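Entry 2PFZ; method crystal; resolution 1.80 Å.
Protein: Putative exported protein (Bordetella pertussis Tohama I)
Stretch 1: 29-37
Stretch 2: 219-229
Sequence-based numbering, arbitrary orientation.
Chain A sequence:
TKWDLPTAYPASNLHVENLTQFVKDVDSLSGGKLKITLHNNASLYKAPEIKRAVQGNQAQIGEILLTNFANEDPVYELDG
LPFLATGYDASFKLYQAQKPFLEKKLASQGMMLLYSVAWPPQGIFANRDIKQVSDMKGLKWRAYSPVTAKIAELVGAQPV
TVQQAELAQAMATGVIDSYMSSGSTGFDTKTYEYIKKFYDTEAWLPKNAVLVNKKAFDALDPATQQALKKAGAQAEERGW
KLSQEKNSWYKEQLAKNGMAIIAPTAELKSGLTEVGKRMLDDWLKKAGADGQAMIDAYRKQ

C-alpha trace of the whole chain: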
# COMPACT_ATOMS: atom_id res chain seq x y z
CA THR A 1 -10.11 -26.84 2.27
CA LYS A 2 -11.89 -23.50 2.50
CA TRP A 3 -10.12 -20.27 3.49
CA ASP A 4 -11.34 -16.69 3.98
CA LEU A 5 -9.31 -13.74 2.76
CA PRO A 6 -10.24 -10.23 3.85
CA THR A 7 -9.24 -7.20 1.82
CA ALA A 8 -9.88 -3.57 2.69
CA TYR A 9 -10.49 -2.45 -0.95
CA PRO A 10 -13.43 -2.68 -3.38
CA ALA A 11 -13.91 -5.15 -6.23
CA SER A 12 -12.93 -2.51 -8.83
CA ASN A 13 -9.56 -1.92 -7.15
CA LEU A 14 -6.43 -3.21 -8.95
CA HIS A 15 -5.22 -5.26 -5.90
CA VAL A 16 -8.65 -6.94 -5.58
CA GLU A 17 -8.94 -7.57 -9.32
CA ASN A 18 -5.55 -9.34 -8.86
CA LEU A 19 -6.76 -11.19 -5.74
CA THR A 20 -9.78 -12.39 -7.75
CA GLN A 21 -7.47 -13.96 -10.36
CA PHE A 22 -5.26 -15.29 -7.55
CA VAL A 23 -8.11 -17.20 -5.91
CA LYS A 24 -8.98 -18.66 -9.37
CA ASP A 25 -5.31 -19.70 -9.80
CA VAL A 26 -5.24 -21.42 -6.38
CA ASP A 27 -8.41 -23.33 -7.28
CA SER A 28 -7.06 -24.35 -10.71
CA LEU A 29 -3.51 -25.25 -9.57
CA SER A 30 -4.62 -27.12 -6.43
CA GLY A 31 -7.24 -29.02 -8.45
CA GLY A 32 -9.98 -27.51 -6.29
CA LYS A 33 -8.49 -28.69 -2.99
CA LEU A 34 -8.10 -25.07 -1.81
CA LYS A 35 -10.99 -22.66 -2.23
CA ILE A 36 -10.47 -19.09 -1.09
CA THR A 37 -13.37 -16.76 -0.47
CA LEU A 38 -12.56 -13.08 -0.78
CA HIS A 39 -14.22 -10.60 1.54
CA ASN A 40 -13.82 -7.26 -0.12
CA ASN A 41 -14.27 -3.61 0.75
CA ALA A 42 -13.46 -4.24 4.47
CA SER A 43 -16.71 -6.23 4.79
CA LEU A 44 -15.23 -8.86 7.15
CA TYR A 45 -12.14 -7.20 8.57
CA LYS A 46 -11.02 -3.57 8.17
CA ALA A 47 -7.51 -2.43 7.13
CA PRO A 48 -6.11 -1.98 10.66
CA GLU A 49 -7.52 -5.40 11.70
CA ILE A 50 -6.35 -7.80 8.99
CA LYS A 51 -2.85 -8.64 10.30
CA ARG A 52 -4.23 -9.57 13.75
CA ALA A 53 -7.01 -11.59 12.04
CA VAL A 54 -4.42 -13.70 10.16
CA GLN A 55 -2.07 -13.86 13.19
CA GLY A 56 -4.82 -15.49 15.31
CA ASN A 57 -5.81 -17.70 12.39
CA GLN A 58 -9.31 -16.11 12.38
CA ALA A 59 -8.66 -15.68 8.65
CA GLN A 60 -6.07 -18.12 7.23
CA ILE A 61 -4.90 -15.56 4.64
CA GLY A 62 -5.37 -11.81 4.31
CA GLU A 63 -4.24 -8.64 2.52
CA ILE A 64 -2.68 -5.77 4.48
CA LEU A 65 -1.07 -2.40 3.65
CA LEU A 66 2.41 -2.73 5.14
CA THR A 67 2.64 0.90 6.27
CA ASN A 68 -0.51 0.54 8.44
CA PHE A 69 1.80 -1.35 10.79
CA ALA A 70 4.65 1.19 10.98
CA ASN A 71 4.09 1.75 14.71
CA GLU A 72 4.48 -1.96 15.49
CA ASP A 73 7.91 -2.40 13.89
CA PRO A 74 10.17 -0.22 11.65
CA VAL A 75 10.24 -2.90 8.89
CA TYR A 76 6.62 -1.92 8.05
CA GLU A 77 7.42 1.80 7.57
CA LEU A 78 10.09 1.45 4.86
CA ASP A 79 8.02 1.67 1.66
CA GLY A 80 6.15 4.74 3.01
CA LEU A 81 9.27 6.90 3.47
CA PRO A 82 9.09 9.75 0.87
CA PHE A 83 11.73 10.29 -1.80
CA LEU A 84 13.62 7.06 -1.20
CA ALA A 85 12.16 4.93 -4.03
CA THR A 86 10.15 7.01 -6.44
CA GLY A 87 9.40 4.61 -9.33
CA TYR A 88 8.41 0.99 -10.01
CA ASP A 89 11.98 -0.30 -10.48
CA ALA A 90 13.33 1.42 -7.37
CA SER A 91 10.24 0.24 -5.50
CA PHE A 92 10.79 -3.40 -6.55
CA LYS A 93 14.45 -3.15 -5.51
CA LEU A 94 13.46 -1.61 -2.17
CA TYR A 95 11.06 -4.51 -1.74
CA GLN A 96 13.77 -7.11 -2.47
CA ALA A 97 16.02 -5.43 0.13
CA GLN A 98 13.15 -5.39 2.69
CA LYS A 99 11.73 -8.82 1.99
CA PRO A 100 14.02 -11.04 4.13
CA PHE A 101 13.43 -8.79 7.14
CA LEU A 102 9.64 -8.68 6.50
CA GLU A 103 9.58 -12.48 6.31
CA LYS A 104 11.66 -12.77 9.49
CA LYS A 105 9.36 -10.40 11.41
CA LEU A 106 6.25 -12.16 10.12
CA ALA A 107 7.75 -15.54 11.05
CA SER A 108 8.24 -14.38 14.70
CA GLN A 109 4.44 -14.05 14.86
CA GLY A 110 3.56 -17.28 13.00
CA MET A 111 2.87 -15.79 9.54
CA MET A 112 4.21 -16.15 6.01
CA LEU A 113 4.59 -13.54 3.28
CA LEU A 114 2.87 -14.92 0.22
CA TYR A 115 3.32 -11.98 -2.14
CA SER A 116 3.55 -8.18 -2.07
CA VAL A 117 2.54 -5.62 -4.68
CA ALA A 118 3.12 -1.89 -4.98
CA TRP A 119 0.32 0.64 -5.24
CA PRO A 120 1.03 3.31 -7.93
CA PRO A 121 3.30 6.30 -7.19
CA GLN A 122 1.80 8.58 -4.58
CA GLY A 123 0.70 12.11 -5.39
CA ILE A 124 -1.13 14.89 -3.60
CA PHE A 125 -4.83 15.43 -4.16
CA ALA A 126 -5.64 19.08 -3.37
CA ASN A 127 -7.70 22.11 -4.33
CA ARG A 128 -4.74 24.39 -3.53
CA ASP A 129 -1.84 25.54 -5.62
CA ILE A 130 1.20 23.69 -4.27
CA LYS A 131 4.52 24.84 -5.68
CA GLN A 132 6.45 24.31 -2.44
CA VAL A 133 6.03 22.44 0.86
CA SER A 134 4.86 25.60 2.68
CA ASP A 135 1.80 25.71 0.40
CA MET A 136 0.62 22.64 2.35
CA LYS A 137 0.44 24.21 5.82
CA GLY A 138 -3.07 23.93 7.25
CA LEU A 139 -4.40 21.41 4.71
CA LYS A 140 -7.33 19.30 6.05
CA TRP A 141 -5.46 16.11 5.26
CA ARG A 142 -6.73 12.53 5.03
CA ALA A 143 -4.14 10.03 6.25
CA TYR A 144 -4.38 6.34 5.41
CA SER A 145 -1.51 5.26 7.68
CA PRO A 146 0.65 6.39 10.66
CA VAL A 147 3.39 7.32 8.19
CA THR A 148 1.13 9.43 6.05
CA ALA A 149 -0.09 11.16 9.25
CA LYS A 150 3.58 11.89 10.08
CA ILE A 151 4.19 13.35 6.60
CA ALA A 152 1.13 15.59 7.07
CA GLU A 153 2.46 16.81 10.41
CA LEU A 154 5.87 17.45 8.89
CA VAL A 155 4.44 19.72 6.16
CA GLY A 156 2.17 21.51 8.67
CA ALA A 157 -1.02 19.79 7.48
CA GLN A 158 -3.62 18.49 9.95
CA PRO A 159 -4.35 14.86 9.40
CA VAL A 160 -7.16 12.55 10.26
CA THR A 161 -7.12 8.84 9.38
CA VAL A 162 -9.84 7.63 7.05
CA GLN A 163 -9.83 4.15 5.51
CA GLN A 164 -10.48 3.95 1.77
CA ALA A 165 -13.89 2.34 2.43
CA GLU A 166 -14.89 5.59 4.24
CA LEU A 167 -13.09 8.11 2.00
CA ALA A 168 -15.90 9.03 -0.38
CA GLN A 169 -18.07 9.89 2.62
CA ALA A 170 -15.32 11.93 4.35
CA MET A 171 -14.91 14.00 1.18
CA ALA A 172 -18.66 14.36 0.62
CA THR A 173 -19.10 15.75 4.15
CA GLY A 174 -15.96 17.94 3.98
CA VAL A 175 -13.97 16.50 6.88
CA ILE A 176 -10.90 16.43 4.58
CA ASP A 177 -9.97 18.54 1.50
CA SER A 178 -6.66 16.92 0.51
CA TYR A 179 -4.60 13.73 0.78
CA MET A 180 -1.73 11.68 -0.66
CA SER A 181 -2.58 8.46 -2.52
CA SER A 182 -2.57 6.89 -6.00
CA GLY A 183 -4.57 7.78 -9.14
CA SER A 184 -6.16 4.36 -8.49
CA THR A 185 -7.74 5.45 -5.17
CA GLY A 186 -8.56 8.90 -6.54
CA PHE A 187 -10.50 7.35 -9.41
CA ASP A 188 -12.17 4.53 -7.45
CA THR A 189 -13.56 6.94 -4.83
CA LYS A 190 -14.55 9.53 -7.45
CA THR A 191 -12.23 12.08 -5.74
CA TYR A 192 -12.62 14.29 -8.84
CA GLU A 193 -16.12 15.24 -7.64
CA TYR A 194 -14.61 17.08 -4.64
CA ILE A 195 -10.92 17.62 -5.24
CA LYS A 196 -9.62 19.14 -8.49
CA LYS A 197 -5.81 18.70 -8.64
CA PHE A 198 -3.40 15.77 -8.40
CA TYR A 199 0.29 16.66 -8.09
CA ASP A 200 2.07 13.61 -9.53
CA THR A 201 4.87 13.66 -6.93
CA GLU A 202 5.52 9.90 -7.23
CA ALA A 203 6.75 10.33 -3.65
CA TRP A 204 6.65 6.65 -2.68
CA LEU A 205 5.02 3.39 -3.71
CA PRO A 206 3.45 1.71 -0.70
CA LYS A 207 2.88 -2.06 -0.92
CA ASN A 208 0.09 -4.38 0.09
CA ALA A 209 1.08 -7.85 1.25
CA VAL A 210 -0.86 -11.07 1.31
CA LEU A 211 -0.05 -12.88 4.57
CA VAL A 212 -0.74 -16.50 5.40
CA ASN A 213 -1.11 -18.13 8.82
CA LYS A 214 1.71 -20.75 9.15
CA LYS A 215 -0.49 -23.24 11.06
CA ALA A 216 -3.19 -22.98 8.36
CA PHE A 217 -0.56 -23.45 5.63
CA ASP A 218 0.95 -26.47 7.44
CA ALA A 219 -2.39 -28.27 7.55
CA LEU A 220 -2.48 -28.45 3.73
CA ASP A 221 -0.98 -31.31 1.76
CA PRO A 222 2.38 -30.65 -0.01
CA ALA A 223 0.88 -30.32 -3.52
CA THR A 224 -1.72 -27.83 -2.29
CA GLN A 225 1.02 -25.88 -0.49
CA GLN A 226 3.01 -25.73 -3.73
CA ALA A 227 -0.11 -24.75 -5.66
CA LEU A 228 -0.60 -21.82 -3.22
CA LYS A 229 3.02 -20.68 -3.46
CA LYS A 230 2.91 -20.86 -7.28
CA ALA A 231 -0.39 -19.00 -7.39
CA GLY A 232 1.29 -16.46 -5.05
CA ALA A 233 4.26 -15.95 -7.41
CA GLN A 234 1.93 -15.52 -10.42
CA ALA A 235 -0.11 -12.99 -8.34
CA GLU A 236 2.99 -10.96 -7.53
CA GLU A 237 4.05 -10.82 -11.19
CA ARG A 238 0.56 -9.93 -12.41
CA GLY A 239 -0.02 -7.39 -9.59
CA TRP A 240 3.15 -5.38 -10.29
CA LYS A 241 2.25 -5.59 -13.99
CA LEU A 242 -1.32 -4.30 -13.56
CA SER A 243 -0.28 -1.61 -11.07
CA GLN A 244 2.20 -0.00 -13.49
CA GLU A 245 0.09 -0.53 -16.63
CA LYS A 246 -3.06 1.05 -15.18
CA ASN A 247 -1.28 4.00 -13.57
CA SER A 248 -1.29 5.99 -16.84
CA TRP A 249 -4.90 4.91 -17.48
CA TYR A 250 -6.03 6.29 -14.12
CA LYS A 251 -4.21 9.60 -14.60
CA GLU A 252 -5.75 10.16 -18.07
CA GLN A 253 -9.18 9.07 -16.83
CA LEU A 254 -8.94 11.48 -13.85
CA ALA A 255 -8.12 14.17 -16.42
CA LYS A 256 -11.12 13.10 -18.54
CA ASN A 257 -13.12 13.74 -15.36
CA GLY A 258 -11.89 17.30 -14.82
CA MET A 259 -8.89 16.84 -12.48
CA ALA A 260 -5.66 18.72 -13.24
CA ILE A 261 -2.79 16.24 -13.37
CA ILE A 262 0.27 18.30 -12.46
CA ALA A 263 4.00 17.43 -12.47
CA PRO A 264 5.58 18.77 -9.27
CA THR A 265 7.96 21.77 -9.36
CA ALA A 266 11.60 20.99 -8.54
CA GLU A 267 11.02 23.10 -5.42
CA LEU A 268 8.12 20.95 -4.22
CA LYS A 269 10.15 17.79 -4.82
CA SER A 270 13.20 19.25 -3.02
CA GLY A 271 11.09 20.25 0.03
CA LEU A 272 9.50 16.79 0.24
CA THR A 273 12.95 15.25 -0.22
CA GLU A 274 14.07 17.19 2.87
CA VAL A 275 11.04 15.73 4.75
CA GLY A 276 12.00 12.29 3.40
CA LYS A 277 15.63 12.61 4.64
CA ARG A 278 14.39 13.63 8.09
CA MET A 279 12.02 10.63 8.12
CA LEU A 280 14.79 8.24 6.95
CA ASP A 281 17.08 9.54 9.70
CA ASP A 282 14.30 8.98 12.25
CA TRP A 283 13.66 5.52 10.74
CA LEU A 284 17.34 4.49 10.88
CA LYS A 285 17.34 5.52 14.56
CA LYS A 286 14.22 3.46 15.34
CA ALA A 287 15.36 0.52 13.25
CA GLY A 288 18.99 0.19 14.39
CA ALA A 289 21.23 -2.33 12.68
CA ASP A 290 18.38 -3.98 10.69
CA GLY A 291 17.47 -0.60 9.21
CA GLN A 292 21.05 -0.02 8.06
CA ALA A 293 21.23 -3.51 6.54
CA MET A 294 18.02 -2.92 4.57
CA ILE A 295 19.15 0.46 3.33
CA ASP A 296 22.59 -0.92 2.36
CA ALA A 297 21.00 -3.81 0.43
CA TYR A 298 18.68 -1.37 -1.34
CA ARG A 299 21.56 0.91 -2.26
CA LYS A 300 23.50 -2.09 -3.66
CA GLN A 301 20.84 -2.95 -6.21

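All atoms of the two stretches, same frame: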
# COMPACT_ATOMS: atom_id res chain seq x y z
N LEU A 29 -4.77 -24.55 -9.86
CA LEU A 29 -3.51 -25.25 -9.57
C LEU A 29 -3.63 -26.34 -8.51
O LEU A 29 -2.92 -27.35 -8.58
CB LEU A 29 -2.39 -24.27 -9.20
CG LEU A 29 -1.87 -23.32 -10.29
CD1 LEU A 29 -1.11 -22.13 -9.69
CD2 LEU A 29 -0.98 -24.07 -11.29
N SER A 30 -4.50 -26.15 -7.51
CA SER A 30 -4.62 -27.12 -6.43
C SER A 30 -5.64 -28.21 -6.78
O SER A 30 -5.92 -29.10 -5.97
CB SER A 30 -5.03 -26.45 -5.12
OG SER A 30 -6.40 -26.10 -5.16
N GLY A 31 -6.20 -28.10 -7.98
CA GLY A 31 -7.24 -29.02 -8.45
C GLY A 31 -8.50 -28.91 -7.63
O GLY A 31 -9.23 -29.90 -7.48
N GLY A 32 -8.77 -27.73 -7.08
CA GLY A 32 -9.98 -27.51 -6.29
C GLY A 32 -9.87 -27.88 -4.82
O GLY A 32 -10.83 -27.75 -4.07
N LYS A 33 -8.69 -28.30 -4.39
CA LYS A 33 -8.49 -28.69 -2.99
C LYS A 33 -8.35 -27.47 -2.06
O LYS A 33 -8.48 -27.59 -0.84
CB LYS A 33 -7.31 -29.64 -2.87
CG LYS A 33 -7.30 -30.48 -1.59
CD LYS A 33 -8.47 -31.51 -1.51
CE LYS A 33 -8.55 -32.18 -0.10
NZ LYS A 33 -9.55 -31.59 0.85
N LEU A 34 -8.10 -26.29 -2.62
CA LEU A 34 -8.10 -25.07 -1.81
C LEU A 34 -8.97 -24.00 -2.44
O LEU A 34 -8.66 -23.48 -3.51
CB LEU A 34 -6.67 -24.57 -1.58
CG LEU A 34 -6.49 -23.31 -0.70
CD1 LEU A 34 -7.22 -23.46 0.63
CD2 LEU A 34 -5.00 -22.99 -0.49
N LYS A 35 -10.07 -23.67 -1.74
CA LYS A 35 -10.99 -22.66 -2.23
C LYS A 35 -10.94 -21.45 -1.33
O LYS A 35 -11.21 -21.57 -0.14
CB LYS A 35 -12.42 -23.18 -2.35
CG LYS A 35 -12.53 -24.40 -3.29
CD LYS A 35 -13.74 -24.29 -4.18
CE LYS A 35 -14.04 -25.61 -4.88
NZ LYS A 35 -13.10 -25.90 -6.00
N ILE A 36 -10.60 -20.31 -1.89
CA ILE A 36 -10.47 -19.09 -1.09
C ILE A 36 -11.62 -18.13 -1.41
O ILE A 36 -11.87 -17.81 -2.58
CB ILE A 36 -9.10 -18.40 -1.26
CG1 ILE A 36 -7.97 -19.34 -0.85
CG2 ILE A 36 -9.03 -17.09 -0.43
CD1 ILE A 36 -6.59 -18.90 -1.36
N THR A 37 -12.31 -17.73 -0.37
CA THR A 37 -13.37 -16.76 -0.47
C THR A 37 -12.81 -15.41 -0.08
O THR A 37 -12.24 -15.24 1.01
CB THR A 37 -14.52 -17.13 0.47
OG1 THR A 37 -15.04 -18.41 0.08
CG2 THR A 37 -15.65 -16.12 0.37
N ALA A 219 -1.32 -27.29 7.57
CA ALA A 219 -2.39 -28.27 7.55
C ALA A 219 -2.68 -28.79 6.14
O ALA A 219 -3.31 -29.84 5.98
CB ALA A 219 -3.66 -27.69 8.17
N LEU A 220 -2.22 -28.07 5.12
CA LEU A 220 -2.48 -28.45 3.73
C LEU A 220 -1.49 -29.52 3.31
O LEU A 220 -0.37 -29.59 3.81
CB LEU A 220 -2.28 -27.26 2.79
CG LEU A 220 -2.94 -25.89 3.02
CD1 LEU A 220 -2.23 -24.87 2.13
CD2 LEU A 220 -4.44 -25.89 2.77
N ASP A 221 -1.89 -30.32 2.33
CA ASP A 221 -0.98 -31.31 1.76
C ASP A 221 0.06 -30.60 0.90
O ASP A 221 -0.20 -29.48 0.41
CB ASP A 221 -1.74 -32.38 0.97
CG ASP A 221 -2.48 -31.82 -0.22
OD1 ASP A 221 -3.71 -31.67 -0.13
OD2 ASP A 221 -1.83 -31.53 -1.25
N PRO A 222 1.26 -31.21 0.76
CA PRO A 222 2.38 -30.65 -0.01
C PRO A 222 2.05 -30.09 -1.40
O PRO A 222 2.55 -29.03 -1.74
CB PRO A 222 3.36 -31.82 -0.09
CG PRO A 222 3.15 -32.51 1.22
CD PRO A 222 1.65 -32.47 1.42
N ALA A 223 1.23 -30.79 -2.18
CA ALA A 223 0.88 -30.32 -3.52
C ALA A 223 0.06 -29.03 -3.46
O ALA A 223 0.26 -28.12 -4.27
CB ALA A 223 0.13 -31.38 -4.29
N THR A 224 -0.87 -28.99 -2.51
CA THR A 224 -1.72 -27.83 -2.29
C THR A 224 -0.90 -26.64 -1.78
O THR A 224 -1.12 -25.52 -2.21
CB THR A 224 -2.88 -28.18 -1.33
OG1 THR A 224 -3.60 -29.29 -1.88
CG2 THR A 224 -3.84 -27.00 -1.16
N GLN A 225 0.04 -26.90 -0.88
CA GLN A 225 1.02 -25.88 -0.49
C GLN A 225 1.74 -25.30 -1.70
O GLN A 225 1.83 -24.08 -1.86
CB GLN A 225 2.04 -26.48 0.48
CG GLN A 225 1.47 -26.94 1.78
CD GLN A 225 2.52 -27.41 2.75
OE1 GLN A 225 3.69 -27.62 2.38
NE2 GLN A 225 2.13 -27.58 4.00
N GLN A 226 2.24 -26.17 -2.57
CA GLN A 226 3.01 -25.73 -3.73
C GLN A 226 2.12 -25.00 -4.71
O GLN A 226 2.56 -24.02 -5.32
CB GLN A 226 3.79 -26.89 -4.37
CG GLN A 226 4.95 -27.37 -3.48
CD GLN A 226 5.80 -26.21 -2.95
OE1 GLN A 226 6.59 -25.61 -3.69
NE2 GLN A 226 5.63 -25.88 -1.66
N ALA A 227 0.88 -25.43 -4.82
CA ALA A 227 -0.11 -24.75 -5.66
C ALA A 227 -0.34 -23.29 -5.16
O ALA A 227 -0.38 -22.35 -5.96
CB ALA A 227 -1.40 -25.52 -5.65
N LEU A 228 -0.49 -23.14 -3.85
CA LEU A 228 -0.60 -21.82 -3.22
C LEU A 228 0.63 -20.95 -3.45
O LEU A 228 0.51 -19.80 -3.84
CB LEU A 228 -0.88 -21.98 -1.73
CG LEU A 228 -1.05 -20.67 -0.95
CD1 LEU A 228 -2.28 -19.85 -1.39
CD2 LEU A 228 -1.07 -21.00 0.54
N LYS A 229 1.82 -21.48 -3.22
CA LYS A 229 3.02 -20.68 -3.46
C LYS A 229 3.13 -20.29 -4.94
O LYS A 229 3.45 -19.14 -5.26
CB LYS A 229 4.28 -21.41 -2.98
CG LYS A 229 4.48 -21.37 -1.46
CD LYS A 229 5.81 -21.99 -1.08
CE LYS A 229 6.21 -21.58 0.34
NZ LYS A 229 7.67 -21.83 0.64

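Stretch 1 carries the chain out of a helix, through a tight turn and into a strand. Gly-31 is the first residue to leave helical angles; its phi/psi of 65/29° and two bonds back into the last helical turn define a Schellman motif. A type I' beta turn spans Ser-30 to Lys-33, with Lys-33 N donating to Ser-30 O at 3.3 Å. Both central residues are glycines with positive phi. At Gly-32 (86/3°) the requirement is strict, because a CB there would be jammed against the carbonyl O of Gly-31 and crowded by Lys-35 NZ. Neither glycine touches the other stretch. From Lys-35 to Thr-37 the backbone is extended, with phi between -98° and -113° and psi between 121° and 126°.

Stretch 2 enters a helix at Pro-222. Asp-221 occupies the N-cap position: its psi of 153° precedes the helical angles, and its side chain accepts from the backbone of Thr-224, with Thr-224 N to Asp-221 OD2 at 3.0 Å and an N-H...O angle of 157°. The regular i to i+4 pattern begins with Gln-225 N to Asp-221 O at 2.9 Å and runs to Lys-229 N and Gln-225 O, also 2.9 Å apart. The nearest pair of CA atoms across the stretches is that of Ser-30 and Thr-224, 5.1 Å apart.

No hydrogen bond crosses between the stretches, so the 363 Å² of buried surface, both sides summed, rests on packing. Ala-227 packs against Leu-29 and Ser-30: its CB points toward stretch 1 and lies 3.7 Å from both Leu-29 C and Ser-30 N, 3.9 Å from Leu-29 CB and 3.8 Å from Ser-30 CB. The methyl thus meets backbone as well as side-chain atoms, and 62 Å² of Ala-227 is covered.

One helical turn earlier, Thr-224 directs its CB sideways, yet its CG2 reaches 3.8 Å from Leu-34 CB and 4.2 Å from Ser-30 CB. Its OG1 is 3.9 Å from Lys-33 CB, a contact with the aliphatic base of that side chain; Lys-33 starts toward stretch 2, but its end leads away. Lys-33 CG also passes 4.1 Å from Asp-221 OD1, while NZ lies too far from that carboxylate for a salt bridge.

Leu-34, with 64 Å² covered, has the largest contact area of any residue here. In its t, p rotamer it brings CD2 to 4.3 Å from Leu-220 CD1 and 4.3 Å from Leu-228 CD1, so one methyl touches both the loop before the helix and the helix itself. Leu-228 leaves its backbone sideways, but its end comes nearer, and its CD1 also lies 4.4 Å from Ile-36 CD1. The apolar contact therefore extends into the strand, where Lys-35 and Thr-37 take no part.

Within stretch 1, Leu-34 N donates to Ser-30 OG at 3.1 Å and 147°, tying the residue after the turn back to the turn's first position.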